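PDB 3OTT: Two-component system sensor histidine kinase, which probably senses saccharides outside the cell through this extracellular region of beta-propellers and a beta-sandwich, and relays the signal to its histidine kinase and DNA-binding parts. Local coordinates for residues I234-L239 with N279-I284; A21-C26 with G295-I300; H230-K235 with A247-G252; L191-L196 with I207-Y212; K224-F229 with Y254-D259. One frame throughout, in Å; residues are numbered along the deposited sequence.

Interaction 1. Residues I234-L239 with N279-I284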
# COMPACT_ATOMS: atom_id res chain seq x y z
N ILE B 234 -31.61 -0.75 -17.89
CA ILE B 234 -30.73 -0.59 -16.80
C ILE B 234 -30.15 0.81 -16.86
O ILE B 234 -29.51 1.16 -17.86
CB ILE B 234 -29.60 -1.58 -16.86
CG1 ILE B 234 -30.15 -3.01 -16.87
CG2 ILE B 234 -28.64 -1.39 -15.65
CD1 ILE B 234 -30.46 -3.50 -15.59
N LYS B 235 -30.37 1.59 -15.81
CA LYS B 235 -29.90 2.99 -15.75
C LYS B 235 -28.66 3.20 -14.90
O LYS B 235 -27.93 4.18 -15.06
CB LYS B 235 -31.01 3.88 -15.19
CG LYS B 235 -32.34 3.66 -15.87
CD LYS B 235 -33.29 4.84 -15.69
CE LYS B 235 -34.32 4.94 -16.85
NZ LYS B 235 -33.75 4.79 -18.27
N SER B 236 -28.42 2.32 -13.94
CA SER B 236 -27.31 2.55 -13.02
C SER B 236 -26.85 1.25 -12.41
O SER B 236 -27.61 0.31 -12.31
CB SER B 236 -27.77 3.49 -11.90
OG SER B 236 -29.05 3.04 -11.39
N LEU B 237 -25.60 1.19 -11.97
CA LEU B 237 -25.00 -0.08 -11.51
C LEU B 237 -24.06 0.31 -10.40
O LEU B 237 -23.42 1.34 -10.51
CB LEU B 237 -24.20 -0.77 -12.62
CG LEU B 237 -24.90 -1.20 -13.93
CD1 LEU B 237 -23.97 -1.51 -15.15
CD2 LEU B 237 -25.84 -2.44 -13.69
N ALA B 238 -24.00 -0.52 -9.35
CA ALA B 238 -23.02 -0.46 -8.27
C ALA B 238 -22.88 -1.87 -7.68
O ALA B 238 -23.78 -2.73 -7.85
CB ALA B 238 -23.51 0.50 -7.11
N LEU B 239 -21.82 -2.06 -6.92
CA LEU B 239 -21.60 -3.24 -6.10
C LEU B 239 -21.70 -2.93 -4.61
O LEU B 239 -21.13 -1.92 -4.16
CB LEU B 239 -20.15 -3.76 -6.29
CG LEU B 239 -19.87 -4.26 -7.73
CD1 LEU B 239 -18.34 -4.31 -7.95
CD2 LEU B 239 -20.53 -5.63 -7.99
N ASN B 279 -39.50 4.07 -8.15
CA ASN B 279 -39.10 2.87 -8.93
C ASN B 279 -38.07 3.24 -9.99
O ASN B 279 -37.43 2.34 -10.58
CB ASN B 279 -40.33 2.20 -9.61
CG ASN B 279 -41.13 1.30 -8.66
OD1 ASN B 279 -40.64 0.89 -7.60
ND2 ASN B 279 -42.37 1.02 -9.01
N ILE B 280 -37.94 4.53 -10.30
CA ILE B 280 -36.99 4.88 -11.30
C ILE B 280 -35.67 5.24 -10.67
O ILE B 280 -35.55 6.32 -10.07
CB ILE B 280 -37.44 6.00 -12.25
CG1 ILE B 280 -38.65 5.55 -13.10
CG2 ILE B 280 -36.26 6.37 -13.19
CD1 ILE B 280 -39.65 6.67 -13.49
N ILE B 281 -34.65 4.38 -10.86
CA ILE B 281 -33.37 4.58 -10.16
C ILE B 281 -32.25 5.10 -11.07
O ILE B 281 -31.60 4.31 -11.78
CB ILE B 281 -32.93 3.28 -9.44
CG1 ILE B 281 -33.96 2.88 -8.38
CG2 ILE B 281 -31.59 3.46 -8.73
CD1 ILE B 281 -33.92 1.39 -8.02
N TRP B 282 -32.00 6.41 -11.02
CA TRP B 282 -30.99 7.12 -11.84
C TRP B 282 -29.56 6.84 -11.48
O TRP B 282 -28.73 6.86 -12.35
CB TRP B 282 -31.17 8.65 -11.84
CG TRP B 282 -32.50 9.09 -12.40
CD1 TRP B 282 -33.58 9.61 -11.69
CD2 TRP B 282 -32.94 8.96 -13.75
NE1 TRP B 282 -34.61 9.85 -12.54
CE2 TRP B 282 -34.25 9.46 -13.81
CE3 TRP B 282 -32.34 8.50 -14.94
CZ2 TRP B 282 -34.99 9.52 -14.99
CZ3 TRP B 282 -33.09 8.54 -16.15
CH2 TRP B 282 -34.39 9.06 -16.15
N ASN B 283 -29.26 6.60 -10.19
CA ASN B 283 -27.89 6.41 -9.72
C ASN B 283 -27.86 5.63 -8.42
O ASN B 283 -28.75 5.78 -7.57
CB ASN B 283 -27.14 7.78 -9.55
CG ASN B 283 -25.62 7.61 -9.47
OD1 ASN B 283 -25.02 7.64 -8.35
ND2 ASN B 283 -24.97 7.41 -10.63
N ILE B 284 -26.83 4.79 -8.27
CA ILE B 284 -26.63 4.02 -7.07
C ILE B 284 -25.21 4.29 -6.70
O ILE B 284 -24.27 4.17 -7.52
CB ILE B 284 -26.82 2.46 -7.30
CG1 ILE B 284 -28.20 2.11 -7.91
CG2 ILE B 284 -26.60 1.65 -6.02
CD1 ILE B 284 -28.33 0.57 -8.28
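S236 and I281 supply the one hydrogen bond between strands 234-239 and 281-284, and the side chains around it show how adjacent blades of a beta-propeller fit together. The serine OG sits between its own backbone N and carbonyl carbon (chi1 47°), from where it reaches I281 O at 2.9 Å. It approaches from above the carbonyl plane, 48° out of it. S236 OG also rests on I284 CG1, 3.7 Å away, so the hydroxyl is lodged between a peptide oxygen and a hydrocarbon branch. On the N-terminal side, K235 and W282 lie side by side and point the same way; K235 CD comes to 3.7 Å from W282 CZ3, aliphatic chain against the six-membered ring. The indole NE1 is turned to D297 instead. On the C-terminal side, A238 CB presses tightly on I284 CG2 at 3.5 Å. The strands run nearly parallel, their axes 17° apart and 5.4 Å at the closest, yet they belong to different blades. Both carry a classic bulge, K235-S236 opposite G248 and W282-N283 opposite G295. The chemistry is thus mainly apolar, and its single hydroxyl-to-carbonyl bond satisfies a buried serine while tying the two blades together.

Interaction 2. Residues A21-C26 with G295-I300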
# COMPACT_ATOMS: atom_id res chain seq x y z
N ALA B 21 -36.71 20.38 -5.78
CA ALA B 21 -35.88 19.36 -6.36
C ALA B 21 -36.53 18.02 -5.98
O ALA B 21 -37.01 17.85 -4.88
CB ALA B 21 -34.50 19.47 -5.82
N SER B 22 -36.61 17.07 -6.87
CA SER B 22 -37.11 15.78 -6.45
C SER B 22 -36.38 14.67 -7.15
O SER B 22 -36.39 13.55 -6.64
CB SER B 22 -38.61 15.66 -6.60
OG SER B 22 -39.02 15.96 -7.92
N VAL B 23 -35.70 14.99 -8.27
CA VAL B 23 -34.87 14.04 -9.04
C VAL B 23 -33.38 14.07 -8.67
O VAL B 23 -32.69 15.08 -8.83
CB VAL B 23 -35.03 14.23 -10.60
CG1 VAL B 23 -34.30 13.16 -11.33
CG2 VAL B 23 -36.50 14.17 -11.04
N VAL B 24 -32.84 12.92 -8.23
CA VAL B 24 -31.43 12.85 -7.87
C VAL B 24 -30.66 12.09 -8.93
O VAL B 24 -31.01 10.95 -9.24
CB VAL B 24 -31.26 12.23 -6.49
CG1 VAL B 24 -29.81 11.83 -6.19
CG2 VAL B 24 -31.77 13.16 -5.45
N SER B 25 -29.59 12.64 -9.45
CA SER B 25 -28.97 11.95 -10.55
C SER B 25 -27.57 11.39 -10.24
O SER B 25 -27.04 10.68 -11.07
CB SER B 25 -28.85 12.92 -11.71
OG SER B 25 -28.02 13.98 -11.22
N CYS B 26 -26.96 11.82 -9.11
CA CYS B 26 -25.65 11.37 -8.70
C CYS B 26 -25.32 11.76 -7.26
O CYS B 26 -25.96 12.65 -6.70
CB CYS B 26 -24.56 11.94 -9.59
SG CYS B 26 -24.60 13.70 -9.73
N GLY B 295 -30.63 7.17 -5.87
CA GLY B 295 -31.20 8.42 -6.34
C GLY B 295 -32.22 8.13 -7.42
O GLY B 295 -31.90 7.49 -8.49
N THR B 296 -33.42 8.66 -7.17
CA THR B 296 -34.56 8.27 -7.89
C THR B 296 -35.27 9.50 -8.43
O THR B 296 -34.83 10.64 -8.25
CB THR B 296 -35.52 7.47 -7.02
OG1 THR B 296 -36.23 8.40 -6.20
CG2 THR B 296 -34.80 6.48 -6.09
N ASP B 297 -36.35 9.22 -9.15
CA ASP B 297 -37.17 10.21 -9.72
C ASP B 297 -38.00 10.92 -8.64
O ASP B 297 -38.62 11.91 -8.93
CB ASP B 297 -38.13 9.56 -10.74
CG ASP B 297 -38.29 10.40 -11.97
OD1 ASP B 297 -37.28 10.90 -12.48
OD2 ASP B 297 -39.44 10.56 -12.43
N TYR B 298 -37.95 10.43 -7.40
CA TYR B 298 -38.56 11.16 -6.30
C TYR B 298 -37.84 10.90 -4.96
O TYR B 298 -38.24 10.02 -4.19
CB TYR B 298 -40.08 10.92 -6.27
CG TYR B 298 -40.83 11.71 -5.18
CD1 TYR B 298 -40.98 13.09 -5.26
CD2 TYR B 298 -41.37 11.05 -4.07
CE1 TYR B 298 -41.63 13.79 -4.25
CE2 TYR B 298 -42.04 11.74 -3.09
CZ TYR B 298 -42.16 13.10 -3.18
OH TYR B 298 -42.82 13.75 -2.20
N GLY B 299 -36.81 11.69 -4.66
CA GLY B 299 -36.07 11.54 -3.41
C GLY B 299 -34.96 10.47 -3.45
O GLY B 299 -34.63 9.91 -4.52
N ILE B 300 -34.50 10.10 -2.27
CA ILE B 300 -33.36 9.25 -2.04
C ILE B 300 -33.78 8.17 -1.09
O ILE B 300 -34.45 8.42 -0.12
CB ILE B 300 -32.23 10.08 -1.38
CG1 ILE B 300 -31.60 10.99 -2.39
CG2 ILE B 300 -31.16 9.22 -0.69
CD1 ILE B 300 -30.91 12.21 -1.76
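S22 and V24 join the turn at T296-G299 by two backbone hydrogen bonds. G299 N donates to S22 O at 2.7 Å, and V24 N donates to T296 O at 3.0 Å. Weaker CA-H...O contacts accompany them, Y298 CA lying 3.2 Å from S22 O and V23 CA facing T296 O. Hydrogen bonds within the turn fix its shape: T296 OG1 accepts from Y298 N, an ST turn, and donates to G299 O, from above that carbonyl's plane. The side-chain packing has two parts. V24 CG2, anti to its carbonyl carbon, meets I300 CG1 at 3.8 Å, the two side chains crossing at about a right angle, while V24 CG1 lies 3.7 Å from G295 CA, close enough that a side chain there would collide. V23 runs alongside D297, methyl beside carboxylate oxygen, CG2 3.7 Å from OD1, which accepts from W282 NE1. An alanine in place of V23 would probably open a gap beside D297 OD1, where CG1 and CG2 now lie, and let the carboxylate shift more easily. The arrangement is the closing seam of a seven-bladed beta-propeller: strand 13-15 completes the blade of 281-303, and the chain then enters the first blade at 24-29.

Interaction 3. Residues H230-K235 with A247-G252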
# COMPACT_ATOMS: atom_id res chain seq x y z
N HIS B 230 -37.14 -7.37 -20.87
CA HIS B 230 -37.86 -6.64 -21.92
C HIS B 230 -38.64 -5.43 -21.39
O HIS B 230 -39.21 -5.50 -20.27
CB HIS B 230 -38.85 -7.59 -22.54
CG HIS B 230 -39.62 -7.02 -23.67
ND1 HIS B 230 -40.98 -7.15 -23.78
CD2 HIS B 230 -39.21 -6.31 -24.76
CE1 HIS B 230 -41.39 -6.56 -24.89
NE2 HIS B 230 -40.33 -6.04 -25.50
N ASN B 231 -38.71 -4.34 -22.17
CA ASN B 231 -39.37 -3.07 -21.72
C ASN B 231 -38.82 -2.50 -20.38
O ASN B 231 -39.47 -1.64 -19.74
CB ASN B 231 -40.91 -3.20 -21.63
CG ASN B 231 -41.60 -3.40 -23.00
OD1 ASN B 231 -41.08 -2.97 -24.06
ND2 ASN B 231 -42.75 -4.06 -22.98
N ASN B 232 -37.65 -2.96 -19.95
CA ASN B 232 -37.00 -2.33 -18.79
C ASN B 232 -35.62 -1.88 -19.27
O ASN B 232 -35.11 -2.42 -20.24
CB ASN B 232 -36.93 -3.32 -17.62
CG ASN B 232 -36.90 -2.63 -16.22
OD1 ASN B 232 -36.79 -1.38 -16.08
ND2 ASN B 232 -37.00 -3.47 -15.16
N SER B 233 -35.05 -0.84 -18.71
CA SER B 233 -33.68 -0.51 -19.07
C SER B 233 -32.88 -0.38 -17.80
O SER B 233 -33.39 0.01 -16.76
CB SER B 233 -33.61 0.79 -19.85
OG SER B 233 -34.36 1.75 -19.16
N ILE B 234 -31.61 -0.75 -17.89
CA ILE B 234 -30.73 -0.59 -16.80
C ILE B 234 -30.15 0.81 -16.86
O ILE B 234 -29.51 1.16 -17.86
CB ILE B 234 -29.60 -1.58 -16.86
CG1 ILE B 234 -30.15 -3.01 -16.87
CG2 ILE B 234 -28.64 -1.39 -15.65
CD1 ILE B 234 -30.46 -3.50 -15.59
N LYS B 235 -30.37 1.59 -15.81
CA LYS B 235 -29.90 2.99 -15.75
C LYS B 235 -28.66 3.20 -14.90
O LYS B 235 -27.93 4.18 -15.06
CB LYS B 235 -31.01 3.88 -15.19
CG LYS B 235 -32.34 3.66 -15.87
CD LYS B 235 -33.29 4.84 -15.69
CE LYS B 235 -34.32 4.94 -16.85
NZ LYS B 235 -33.75 4.79 -18.27
N ALA B 247 -28.57 -3.33 -9.65
CA ALA B 247 -28.92 -2.75 -10.95
C ALA B 247 -30.14 -1.86 -10.78
O ALA B 247 -31.18 -2.32 -10.30
CB ALA B 247 -29.19 -3.87 -11.99
N GLY B 248 -30.02 -0.59 -11.16
CA GLY B 248 -31.14 0.35 -11.04
C GLY B 248 -31.85 0.48 -12.37
O GLY B 248 -31.24 0.70 -13.41
N THR B 249 -33.17 0.30 -12.34
CA THR B 249 -33.93 0.28 -13.58
C THR B 249 -34.98 1.36 -13.52
O THR B 249 -35.04 2.12 -12.58
CB THR B 249 -34.57 -1.14 -13.83
OG1 THR B 249 -35.70 -1.33 -12.96
CG2 THR B 249 -33.55 -2.29 -13.57
N ASP B 250 -35.84 1.40 -14.51
CA ASP B 250 -37.07 2.12 -14.36
C ASP B 250 -38.17 1.31 -13.74
O ASP B 250 -39.29 1.81 -13.66
CB ASP B 250 -37.56 2.77 -15.65
CG ASP B 250 -37.29 1.95 -16.81
OD1 ASP B 250 -37.93 0.89 -16.97
OD2 ASP B 250 -36.44 2.40 -17.60
N ASN B 251 -37.89 0.11 -13.25
CA ASN B 251 -38.95 -0.60 -12.49
C ASN B 251 -38.32 -1.23 -11.28
O ASN B 251 -38.48 -2.45 -11.01
CB ASN B 251 -39.73 -1.59 -13.37
CG ASN B 251 -40.94 -2.28 -12.63
OD1 ASN B 251 -41.70 -1.63 -11.89
ND2 ASN B 251 -41.10 -3.61 -12.85
N GLY B 252 -37.54 -0.39 -10.58
CA GLY B 252 -36.99 -0.74 -9.28
C GLY B 252 -35.59 -1.28 -9.36
O GLY B 252 -34.91 -1.15 -10.37
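K235 N and G248 O form the backbone bond between segments 230-235 and 247-252, 2.7 Å long and nearly along the C=O axis. S233 OG donates to D250 OD2, also at 2.7 Å, on the carboxylate's syn side. K235 NZ bends over to donate to S233 OG and makes a long ion pair of 3.7 Å with D250 OD2, probably drawing the three into one network. N232 OD1 receives weak bonds from D250 N and from S233 N. Around T249 the turn is held internally: OG1 accepts from N251 N at 2.6 Å, an ST turn, and donates to G252 O, which T249 N reaches from the opposite face of the carbonyl plane. Outside these bonds, the N232 side chain crosses that of T249 at about a right angle, OD1 being 3.2 Å from T249 CB. Deeper, I234 CD1 bridges A247 CB at 3.8 Å and T249 CG2 at 3.9 Å. An alanine at T249 would probably leave N251 N without its acceptor and open a gap beside I234 CD1. The hairpin opens its own blade and faces one on each side: the I234 backbone bonds to T209 of the preceding blade, that of T249 to I281 of the following one.

Interaction 4. Residues L191-L196 with I207-Y212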
# COMPACT_ATOMS: atom_id res chain seq x y z
N LEU B 191 -28.23 -0.14 -29.92
CA LEU B 191 -28.26 -0.47 -28.53
C LEU B 191 -27.68 0.64 -27.63
O LEU B 191 -26.48 0.84 -27.59
CB LEU B 191 -27.64 -1.85 -28.29
CG LEU B 191 -28.21 -2.51 -27.03
CD1 LEU B 191 -29.73 -2.80 -27.09
CD2 LEU B 191 -27.42 -3.80 -26.79
N PHE B 192 -28.57 1.35 -26.93
CA PHE B 192 -28.17 2.34 -25.89
C PHE B 192 -27.32 1.68 -24.86
O PHE B 192 -27.76 0.75 -24.23
CB PHE B 192 -29.38 2.80 -25.02
CG PHE B 192 -30.33 3.75 -25.68
CD1 PHE B 192 -30.28 5.13 -25.38
CD2 PHE B 192 -31.36 3.26 -26.52
CE1 PHE B 192 -31.19 6.06 -25.95
CE2 PHE B 192 -32.29 4.15 -27.10
CZ PHE B 192 -32.21 5.57 -26.82
N VAL B 193 -26.16 2.23 -24.56
CA VAL B 193 -25.47 1.75 -23.39
C VAL B 193 -25.49 2.82 -22.33
O VAL B 193 -24.70 3.77 -22.39
CB VAL B 193 -24.04 1.31 -23.70
CG1 VAL B 193 -23.27 1.07 -22.40
CG2 VAL B 193 -24.03 0.04 -24.58
N ASN B 194 -26.37 2.66 -21.34
CA ASN B 194 -26.60 3.67 -20.31
C ASN B 194 -25.61 3.59 -19.19
O ASN B 194 -25.43 4.58 -18.45
CB ASN B 194 -27.94 3.48 -19.58
CG ASN B 194 -29.11 3.41 -20.49
OD1 ASN B 194 -29.31 4.26 -21.36
ND2 ASN B 194 -29.94 2.37 -20.28
N SER B 195 -25.02 2.41 -18.98
CA SER B 195 -24.30 2.25 -17.70
C SER B 195 -23.22 1.17 -17.74
O SER B 195 -23.44 0.12 -18.40
CB SER B 195 -25.30 1.91 -16.58
OG SER B 195 -24.64 1.92 -15.35
N LEU B 196 -22.10 1.44 -17.05
CA LEU B 196 -20.92 0.61 -17.06
C LEU B 196 -20.35 0.51 -15.68
O LEU B 196 -20.34 1.50 -14.96
CB LEU B 196 -19.83 1.21 -17.99
CG LEU B 196 -20.11 1.27 -19.50
CD1 LEU B 196 -18.91 1.94 -20.29
CD2 LEU B 196 -20.41 -0.11 -20.01
N ILE B 207 -22.46 -4.13 -18.09
CA ILE B 207 -22.97 -3.25 -19.16
C ILE B 207 -24.50 -3.23 -19.14
O ILE B 207 -25.15 -4.24 -19.36
CB ILE B 207 -22.51 -3.75 -20.55
CG1 ILE B 207 -20.97 -3.95 -20.56
CG2 ILE B 207 -22.87 -2.72 -21.62
CD1 ILE B 207 -20.51 -5.01 -21.51
N GLY B 208 -25.08 -2.11 -18.78
CA GLY B 208 -26.54 -2.00 -18.74
C GLY B 208 -27.05 -1.22 -19.94
O GLY B 208 -26.55 -0.15 -20.28
N THR B 209 -28.06 -1.79 -20.56
CA THR B 209 -28.64 -1.30 -21.77
C THR B 209 -30.17 -1.32 -21.61
O THR B 209 -30.71 -1.73 -20.58
CB THR B 209 -28.28 -2.24 -22.98
OG1 THR B 209 -28.90 -3.52 -22.81
CG2 THR B 209 -26.76 -2.44 -23.16
N GLU B 210 -30.87 -0.88 -22.64
CA GLU B 210 -32.26 -1.17 -22.75
C GLU B 210 -32.40 -2.63 -23.06
O GLU B 210 -32.01 -3.08 -24.14
CB GLU B 210 -32.91 -0.34 -23.87
CG GLU B 210 -34.41 -0.68 -24.10
CD GLU B 210 -35.28 0.50 -24.66
OE1 GLU B 210 -34.82 1.69 -24.66
OE2 GLU B 210 -36.47 0.24 -25.08
N GLY B 211 -32.94 -3.39 -22.12
CA GLY B 211 -33.35 -4.76 -22.36
C GLY B 211 -32.44 -5.86 -21.80
O GLY B 211 -32.85 -7.00 -21.72
N TYR B 212 -31.21 -5.53 -21.45
CA TYR B 212 -30.24 -6.55 -21.11
C TYR B 212 -29.25 -5.98 -20.15
O TYR B 212 -28.96 -4.78 -20.19
CB TYR B 212 -29.44 -6.94 -22.35
CG TYR B 212 -30.22 -7.60 -23.43
CD1 TYR B 212 -30.80 -6.84 -24.44
CD2 TYR B 212 -30.37 -8.99 -23.44
CE1 TYR B 212 -31.54 -7.46 -25.47
CE2 TYR B 212 -31.08 -9.62 -24.49
CZ TYR B 212 -31.68 -8.85 -25.47
OH TYR B 212 -32.35 -9.50 -26.50
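L191 and T209 meet just beyond the strand pairing of a beta hairpin, strands 193-199 and 204-209, which forms the first half of a propeller blade. From the L191 CB the chain leads to CG, anti to the backbone N (chi1 -153°), and CG lies 4.1 Å from both T209 CB and CG2. There it forks: CD1 turns to the backbone and rests 3.7 Å from E210 O, while CD2 touches the T209 methyl CG2 at 3.9 Å. The two side chains cross at about a right angle at the open end of the hairpin. The row continues along the same face of the sheet, V193 CG1 meeting I207 CG2 at 3.9 Å and L196 running beside I207, both pointing the same way. The backbone carries a classic bulge, with N194 and S195 both opposite G208. S195 N donates to G208 O, N194 N adds a weak bond there, and G208 N returns a straight bond to S195 O at 2.8 Å. N194 ND2 donates to I234 O of the next blade. At the turn into strand 212-217, Y212 O accepts from both T209 N and T209 OG1, the hydroxyl lying 2.9 Å away.

Interaction 5. Residues K224-F229 with Y254-D259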
# COMPACT_ATOMS: atom_id res chain seq x y z
N LYS B 224 -21.49 -12.26 -21.93
CA LYS B 224 -22.55 -13.07 -21.38
C LYS B 224 -23.80 -12.19 -21.26
O LYS B 224 -23.72 -11.05 -20.82
CB LYS B 224 -22.11 -13.56 -20.02
CG LYS B 224 -22.92 -14.68 -19.48
CD LYS B 224 -22.46 -15.08 -18.06
CE LYS B 224 -23.69 -15.49 -17.24
NZ LYS B 224 -23.42 -15.62 -15.77
N GLN B 225 -24.92 -12.72 -21.71
CA GLN B 225 -26.23 -12.10 -21.53
C GLN B 225 -26.74 -12.57 -20.19
O GLN B 225 -27.42 -13.60 -20.11
CB GLN B 225 -27.18 -12.58 -22.62
CG GLN B 225 -27.84 -11.54 -23.42
CD GLN B 225 -28.82 -12.19 -24.38
OE1 GLN B 225 -29.84 -12.78 -23.96
NE2 GLN B 225 -28.49 -12.14 -25.69
N THR B 226 -26.37 -11.85 -19.14
CA THR B 226 -26.71 -12.23 -17.79
C THR B 226 -28.20 -12.08 -17.42
O THR B 226 -28.72 -12.89 -16.66
CB THR B 226 -25.89 -11.42 -16.78
OG1 THR B 226 -24.50 -11.46 -17.16
CG2 THR B 226 -26.09 -11.97 -15.36
N GLU B 227 -28.88 -11.04 -17.91
CA GLU B 227 -30.30 -10.87 -17.66
C GLU B 227 -30.95 -10.25 -18.91
O GLU B 227 -30.30 -9.53 -19.66
CB GLU B 227 -30.56 -9.95 -16.46
CG GLU B 227 -29.86 -10.31 -15.17
CD GLU B 227 -30.34 -11.65 -14.58
OE1 GLU B 227 -31.48 -12.10 -14.89
OE2 GLU B 227 -29.57 -12.27 -13.81
N ALA B 228 -32.22 -10.57 -19.15
CA ALA B 228 -32.99 -10.04 -20.26
C ALA B 228 -34.30 -9.57 -19.63
O ALA B 228 -35.02 -10.35 -19.02
CB ALA B 228 -33.21 -11.13 -21.35
N PHE B 229 -34.54 -8.27 -19.68
CA PHE B 229 -35.66 -7.66 -18.98
C PHE B 229 -36.32 -6.79 -20.02
O PHE B 229 -36.05 -5.58 -20.07
CB PHE B 229 -35.12 -6.68 -17.93
CG PHE B 229 -34.42 -7.32 -16.75
CD1 PHE B 229 -34.75 -8.59 -16.27
CD2 PHE B 229 -33.49 -6.58 -16.03
CE1 PHE B 229 -34.12 -9.14 -15.13
CE2 PHE B 229 -32.85 -7.12 -14.89
CZ PHE B 229 -33.18 -8.42 -14.45
N TYR B 254 -32.72 -4.41 -8.80
CA TYR B 254 -32.46 -5.82 -8.90
C TYR B 254 -31.10 -6.03 -8.29
O TYR B 254 -30.21 -5.17 -8.41
CB TYR B 254 -32.43 -6.30 -10.33
CG TYR B 254 -33.80 -6.38 -10.96
CD1 TYR B 254 -34.39 -5.25 -11.47
CD2 TYR B 254 -34.50 -7.61 -11.05
CE1 TYR B 254 -35.61 -5.31 -12.11
CE2 TYR B 254 -35.77 -7.68 -11.66
CZ TYR B 254 -36.30 -6.51 -12.19
OH TYR B 254 -37.56 -6.44 -12.75
N VAL B 255 -30.99 -7.15 -7.58
CA VAL B 255 -29.78 -7.47 -6.87
C VAL B 255 -29.35 -8.87 -7.36
O VAL B 255 -30.07 -9.84 -7.19
CB VAL B 255 -30.02 -7.46 -5.29
CG1 VAL B 255 -28.83 -7.91 -4.53
CG2 VAL B 255 -30.45 -6.15 -4.77
N TYR B 256 -28.13 -8.94 -7.91
CA TYR B 256 -27.59 -10.18 -8.50
C TYR B 256 -26.47 -10.72 -7.61
O TYR B 256 -25.50 -9.99 -7.23
CB TYR B 256 -27.05 -9.87 -9.93
CG TYR B 256 -26.31 -11.06 -10.58
CD1 TYR B 256 -24.98 -11.25 -10.34
CD2 TYR B 256 -27.01 -12.03 -11.38
CE1 TYR B 256 -24.27 -12.34 -10.90
CE2 TYR B 256 -26.32 -13.13 -11.91
CZ TYR B 256 -24.95 -13.26 -11.67
OH TYR B 256 -24.21 -14.28 -12.15
N HIS B 257 -26.55 -12.00 -7.31
CA HIS B 257 -25.54 -12.61 -6.47
C HIS B 257 -24.78 -13.62 -7.32
O HIS B 257 -23.60 -13.38 -7.61
CB HIS B 257 -26.15 -13.22 -5.18
CG HIS B 257 -25.19 -14.08 -4.41
ND1 HIS B 257 -24.06 -13.58 -3.76
CD2 HIS B 257 -25.20 -15.41 -4.16
CE1 HIS B 257 -23.42 -14.57 -3.18
NE2 HIS B 257 -24.09 -15.69 -3.39
N ASN B 258 -25.44 -14.69 -7.77
CA ASN B 258 -24.88 -15.57 -8.82
C ASN B 258 -26.01 -16.15 -9.73
O ASN B 258 -27.19 -15.83 -9.52
CB ASN B 258 -23.92 -16.67 -8.24
CG ASN B 258 -24.61 -17.59 -7.27
OD1 ASN B 258 -25.82 -17.81 -7.36
ND2 ASN B 258 -23.86 -18.13 -6.30
N ASP B 259 -25.65 -16.97 -10.72
CA ASP B 259 -26.67 -17.56 -11.62
C ASP B 259 -27.65 -18.48 -10.92
O ASP B 259 -28.77 -18.63 -11.42
CB ASP B 259 -26.06 -18.39 -12.78
CG ASP B 259 -25.47 -17.52 -13.89
OD1 ASP B 259 -25.18 -18.03 -14.99
OD2 ASP B 259 -25.31 -16.31 -13.68
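F229 and Y254 stack face to face, their ring centroids 4.4 Å apart and their planes inclined by 26°. The overlap is offset: F229 CZ lies over one face of the tyrosine, toward its rim. On the other face of F229 sits E227 CB, 3.6 Å above the plane, so the phenylalanine is sandwiched between the tyrosine and a neighbour on its own strand. Y254 also stacks with the ring of H265. The second tyrosine, Y256, is surrounded differently. E227 OE2 approaches its edge near the ring plane, 3.5 Å from CD2, with the carboxylate steeply inclined to the ring, while T226 CG2 comes in obliquely, 3.6 Å from CE2. N258 N lies over one face, and the ring also meets W206 edge to face.

The phenol of Y256 donates to D259 OD2 at 2.8 Å, on the anti side of the carboxylate. K224 takes the syn side: its side chain meets the aspartate tip to tip, NZ being 2.9 Å from D259 OD2, with a second, weak bond to D259 OD1. Gripped by two donors, OD2 would probably carry much of the negative charge, stabilised by the lysine.

The backbones stay well apart, the two segment axes approaching only to 10.4 Å, so side chains alone span the interval. Strand 222-229 is the outermost of its blade, paired with 212-217. Strand 252-256 is third in the next blade, between 245-249 and 264-266, so the contact joins adjacent blades toward their outer side.

How the interactions relate
All five contacts lie in the N-terminal seven-bladed propeller; distances here run between their centres. Interactions 4 and 3, 10 Å apart, are hairpins opening consecutive blades. Interaction 1 joins the second of these blades to the next, sharing I234 and K235 with interaction 3, 8 Å away. Interaction 5 spans the two hairpin blades further out, 12 Å from interaction 3 and 13 Å from interaction 4. Along the chain interaction 4 comes first; interaction 3 then opens and closes within interaction 5, which interaction 1 crosses. Interaction 2, 11 Å from interaction 1, encloses them all, with 268 residues between its segments, so distant parts of the chain meet to close the ring of this extracellular propeller.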